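OBCA, Oxalate Biosynthetic Component A (Burkholderia glumae, PDB 4NNB) pairs a family-specific N-terminal domain with a TIM-barrel region of the beta-keto acid cleavage enzyme family and holds magnesium and oxaloacetate. Local coordinates at residues V66-P71 with R154-L159; F23-I28 with P239-V244. One frame throughout, in Å; residues are numbered along the deposited sequence.

Contact 1: residues V66-P71 with R154-L159; sequences VGHAQP and RQHHYL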
# COMPACT_ATOMS: atom_id res chain seq x y z
N VAL A 66 20.60 21.32 0.05
CA VAL A 66 22.01 21.19 0.44
C VAL A 66 22.74 20.32 -0.58
O VAL A 66 22.29 19.22 -0.89
CB VAL A 66 22.18 20.51 1.81
CG1 VAL A 66 23.66 20.34 2.13
CG2 VAL A 66 21.50 21.30 2.91
N GLY A 67 23.86 20.84 -1.09
CA GLY A 67 24.71 20.11 -2.01
C GLY A 67 23.97 19.45 -3.15
O GLY A 67 24.02 18.23 -3.31
N HIS A 68 23.28 20.25 -3.96
CA HIS A 68 22.33 19.68 -4.90
C HIS A 68 22.15 20.43 -6.22
O HIS A 68 21.11 20.29 -6.87
CB HIS A 68 20.97 19.54 -4.23
CG HIS A 68 20.34 18.20 -4.42
ND1 HIS A 68 19.61 17.87 -5.54
CD2 HIS A 68 20.34 17.10 -3.63
CE1 HIS A 68 19.18 16.63 -5.44
NE2 HIS A 68 19.61 16.13 -4.29
N ALA A 69 23.15 21.22 -6.62
CA ALA A 69 23.07 21.91 -7.90
C ALA A 69 24.44 22.07 -8.54
O ALA A 69 25.47 21.93 -7.87
CB ALA A 69 22.38 23.26 -7.75
N GLN A 70 24.45 22.36 -9.84
CA GLN A 70 25.70 22.50 -10.58
C GLN A 70 25.63 23.71 -11.50
O GLN A 70 24.55 24.06 -11.98
CB GLN A 70 25.98 21.23 -11.40
CG GLN A 70 26.32 20.00 -10.56
CD GLN A 70 25.11 19.13 -10.28
OE1 GLN A 70 24.05 19.30 -10.89
NE2 GLN A 70 25.26 18.18 -9.36
N PRO A 71 26.78 24.36 -11.75
CA PRO A 71 26.81 25.53 -12.63
C PRO A 71 26.28 25.19 -14.03
O PRO A 71 26.27 24.02 -14.42
CB PRO A 71 28.30 25.90 -12.69
CG PRO A 71 28.88 25.33 -11.43
CD PRO A 71 28.11 24.07 -11.18
N ARG A 154 23.22 15.74 1.80
CA ARG A 154 22.50 16.41 0.71
C ARG A 154 20.99 16.23 0.80
O ARG A 154 20.50 15.28 1.40
CB ARG A 154 22.98 15.87 -0.64
CG ARG A 154 24.49 15.73 -0.76
CD ARG A 154 24.87 15.07 -2.08
NE ARG A 154 26.32 14.92 -2.22
CZ ARG A 154 27.11 15.81 -2.81
NH1 ARG A 154 26.59 16.93 -3.31
NH2 ARG A 154 28.41 15.59 -2.89
N GLN A 155 20.25 17.15 0.18
CA GLN A 155 18.79 17.06 0.07
C GLN A 155 18.27 18.19 -0.81
O GLN A 155 18.91 19.22 -0.98
CB GLN A 155 18.12 17.16 1.45
CG GLN A 155 18.09 18.58 2.00
CD GLN A 155 17.78 18.65 3.48
OE1 GLN A 155 18.60 19.11 4.28
NE2 GLN A 155 16.58 18.23 3.86
N HIS A 156 17.08 17.97 -1.35
CA HIS A 156 16.41 18.96 -2.15
C HIS A 156 14.93 18.79 -1.87
O HIS A 156 14.20 18.13 -2.63
CB HIS A 156 16.71 18.72 -3.63
CG HIS A 156 16.33 19.87 -4.51
ND1 HIS A 156 15.07 20.02 -5.04
CD2 HIS A 156 17.06 20.92 -4.95
CE1 HIS A 156 15.03 21.12 -5.77
NE2 HIS A 156 16.22 21.69 -5.73
N HIS A 157 14.48 19.38 -0.76
CA HIS A 157 13.14 19.13 -0.25
C HIS A 157 12.26 20.37 -0.26
O HIS A 157 12.61 21.40 0.35
CB HIS A 157 13.22 18.51 1.16
CG HIS A 157 13.83 17.14 1.17
ND1 HIS A 157 14.36 16.58 2.31
CD2 HIS A 157 13.97 16.23 0.19
CE1 HIS A 157 14.82 15.37 2.02
NE2 HIS A 157 14.60 15.13 0.74
N TYR A 158 11.12 20.26 -0.93
CA TYR A 158 10.24 21.39 -1.22
C TYR A 158 8.85 21.27 -0.56
O TYR A 158 8.24 20.20 -0.57
CB TYR A 158 10.10 21.54 -2.74
CG TYR A 158 9.10 22.57 -3.23
CD1 TYR A 158 7.77 22.22 -3.46
CD2 TYR A 158 9.49 23.87 -3.50
CE1 TYR A 158 6.86 23.15 -3.92
CE2 TYR A 158 8.59 24.81 -3.96
CZ TYR A 158 7.28 24.45 -4.17
OH TYR A 158 6.38 25.39 -4.64
N LEU A 159 8.36 22.38 -0.02
CA LEU A 159 6.99 22.46 0.49
C LEU A 159 6.21 23.44 -0.41
O LEU A 159 6.70 24.52 -0.71
CB LEU A 159 7.01 22.95 1.94
CG LEU A 159 7.85 22.12 2.91
CD1 LEU A 159 7.84 22.70 4.32
CD2 LEU A 159 7.38 20.66 2.93

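Contact 2: residues F23-I28 with P239-V244; sequences FEATFI and PGLGVV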
# COMPACT_ATOMS: atom_id res chain seq x y z
N PHE A 23 16.40 11.33 -2.29
CA PHE A 23 17.63 12.05 -2.58
C PHE A 23 17.57 12.78 -3.92
O PHE A 23 18.53 13.43 -4.32
CB PHE A 23 18.83 11.11 -2.55
CG PHE A 23 18.98 10.37 -1.25
CD1 PHE A 23 19.39 11.04 -0.10
CD2 PHE A 23 18.72 9.02 -1.18
CE1 PHE A 23 19.53 10.36 1.10
CE2 PHE A 23 18.85 8.32 0.02
CZ PHE A 23 19.26 8.99 1.15
N GLU A 24 16.44 12.66 -4.63
CA GLU A 24 16.27 13.37 -5.89
C GLU A 24 15.56 14.69 -5.66
O GLU A 24 14.86 14.85 -4.65
CB GLU A 24 15.50 12.53 -6.93
CG GLU A 24 16.37 11.46 -7.62
CD GLU A 24 15.84 10.97 -8.98
OE1 GLU A 24 14.67 11.25 -9.34
OE2 GLU A 24 16.62 10.30 -9.69
N ALA A 25 15.74 15.63 -6.58
CA ALA A 25 15.08 16.92 -6.51
C ALA A 25 13.57 16.76 -6.40
O ALA A 25 13.00 15.84 -6.99
CB ALA A 25 15.43 17.76 -7.72
N THR A 26 12.93 17.66 -5.67
CA THR A 26 11.48 17.58 -5.48
C THR A 26 10.78 18.80 -6.02
O THR A 26 9.56 18.91 -5.95
CB THR A 26 11.12 17.38 -4.00
OG1 THR A 26 11.67 18.46 -3.22
CG2 THR A 26 11.65 16.05 -3.49
N PHE A 27 11.56 19.73 -6.58
CA PHE A 27 11.01 20.93 -7.18
C PHE A 27 11.84 21.33 -8.40
O PHE A 27 13.07 21.34 -8.35
CB PHE A 27 10.97 22.08 -6.16
CG PHE A 27 10.52 23.40 -6.74
CD1 PHE A 27 9.20 23.61 -7.11
CD2 PHE A 27 11.42 24.45 -6.87
CE1 PHE A 27 8.78 24.83 -7.63
CE2 PHE A 27 11.01 25.68 -7.39
CZ PHE A 27 9.69 25.87 -7.77
N ILE A 28 11.15 21.62 -9.49
CA ILE A 28 11.80 22.06 -10.72
C ILE A 28 11.21 23.41 -11.08
O ILE A 28 10.05 23.49 -11.47
CB ILE A 28 11.56 21.08 -11.88
CG1 ILE A 28 12.08 19.69 -11.52
CG2 ILE A 28 12.22 21.59 -13.15
CD1 ILE A 28 11.69 18.59 -12.48
N PRO A 239 19.42 21.32 -16.41
CA PRO A 239 20.54 22.20 -16.04
C PRO A 239 20.23 23.03 -14.81
O PRO A 239 19.08 23.40 -14.59
CB PRO A 239 20.69 23.11 -17.27
CG PRO A 239 20.12 22.31 -18.40
CD PRO A 239 18.97 21.55 -17.79
N GLY A 240 21.24 23.29 -13.99
CA GLY A 240 21.05 24.04 -12.77
C GLY A 240 20.14 23.32 -11.79
O GLY A 240 19.46 23.95 -10.98
N LEU A 241 20.11 21.99 -11.88
CA LEU A 241 19.26 21.20 -11.01
C LEU A 241 19.78 19.78 -10.84
O LEU A 241 19.96 19.32 -9.72
CB LEU A 241 17.81 21.17 -11.53
CG LEU A 241 16.80 20.80 -10.44
CD1 LEU A 241 16.94 21.74 -9.27
CD2 LEU A 241 15.39 20.85 -10.98
N GLY A 242 20.01 19.09 -11.95
CA GLY A 242 20.50 17.73 -11.90
C GLY A 242 19.53 16.74 -12.51
O GLY A 242 18.65 17.11 -13.29
N VAL A 243 19.69 15.47 -12.15
CA VAL A 243 18.89 14.41 -12.77
C VAL A 243 17.66 14.03 -11.94
O VAL A 243 17.73 13.86 -10.72
CB VAL A 243 19.75 13.14 -13.01
CG1 VAL A 243 18.94 12.07 -13.72
CG2 VAL A 243 20.99 13.50 -13.81
N VAL A 244 16.53 13.93 -12.62
CA VAL A 244 15.33 13.37 -12.04
C VAL A 244 15.01 12.07 -12.80
O VAL A 244 15.17 12.00 -14.02
CB VAL A 244 14.18 14.40 -12.10
CG1 VAL A 244 12.83 13.73 -12.08
CG2 VAL A 244 14.30 15.39 -10.93
O HOH W 1 17.83 15.29 -8.67

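Contact 1: residues V66-P71 with R154-L159
Val66 and Gln155 form an antiparallel hydrogen-bonded pair. Val66 N donates to Gln155 O at 2.9 Å, and Gln155 N returns a bond to Val66 O at 3.1 Å. The two side chains share one face of the sheet, where Val66 CG2 approaches Gln155 OE1 to 3.9 Å. Beyond the pair, Gly67 turns the chain at positive phi, and the guanidinium of Arg154 meets Gly67 O edge-on, in its own plane. The Arg154 side chain runs extended from CG to NE. Its NH1 donates to Gly67 O at 2.9 Å, and this donor stands 42° out of the carbonyl plane, above it. His68 makes the other main contact. His156 CB lies over the centre of the His68 imidazole, 3.6 Å from the ring centroid and 11° off its normal, a CH-pi contact; of the ring atoms, His68 ND1 is the nearest to that CB, also at 3.6 Å. The side chains cross at about a right angle, and the ring planes are inclined at 41°. His68 NE2 is hydrogen-bonded to Phe23 O. The contact marks the end of strand 62-66, the middle strand of a three-stranded antiparallel sheet between 155-159 and 184-185; farther along 155-159, Leu159 packs on helix 125-137.

Contact 2: residues F23-I28 with P239-V244
A classic beta bulge, with Leu241 and Gly242 both facing Ile238, opens the second strand of the two-stranded antiparallel sheet 234-238/242-246, and the segment 23-28 packs against it. The touching parts run 118° apart and have no direct hydrogen bond between them; the interface is chiefly apolar. Leu241 reaches across with CG anti to its backbone N (chi1 -160°), and its CD2 methyl comes within 3.5 Å of Ile28 CG1, the two side chains crossing at about a right angle. The same methyl also meets the backbone, lying 3.5 Å from Phe27 O, a carbonyl oxygen buried here with no polar partner in the model. Ala25 CB points into the contact and touches Val244 CG2 at 4.1 Å; Ala25 CB is also 4.3 Å from Leu241 CG. Ala25 and Leu241 also touch His156 of strand 155-159, continuing the packing toward that strand. At the more polar end, the Glu24 chain is extended beyond CG. Glu24 OE1 comes to 3.5 Å from Val244 CA, and OE2 is hydrogen-bonded to Thr245 OG1, which helps fix the carboxylate. A single water lies between the backbones: its 2.5 Å distance to Val243 O is doubtfully short, whereas it accepts from Ala25 N at an ordinary 3.0 Å.

From the N terminus the chain first passes through 23-28, then 66-71 and 154-159, and reaches 239-244 last. Contact 2 therefore closes the longer loop, with 210 intervening residues, and contact 1 closes an 82-residue loop lying wholly within it; the two nest and do not cross. Their centres are about 7 Å apart, and segment 23-28 of contact 2 also bonds to contact 1: its Thr26 OG1 lies 2.6 Å from His156 O, a probable hydrogen bond. Strand 27-29, an outer strand of its own three-stranded sheet, thus lies between the sheet containing 62-66 and 155-159 and the two-stranded hairpin 234-238/242-246, joining three small sheets.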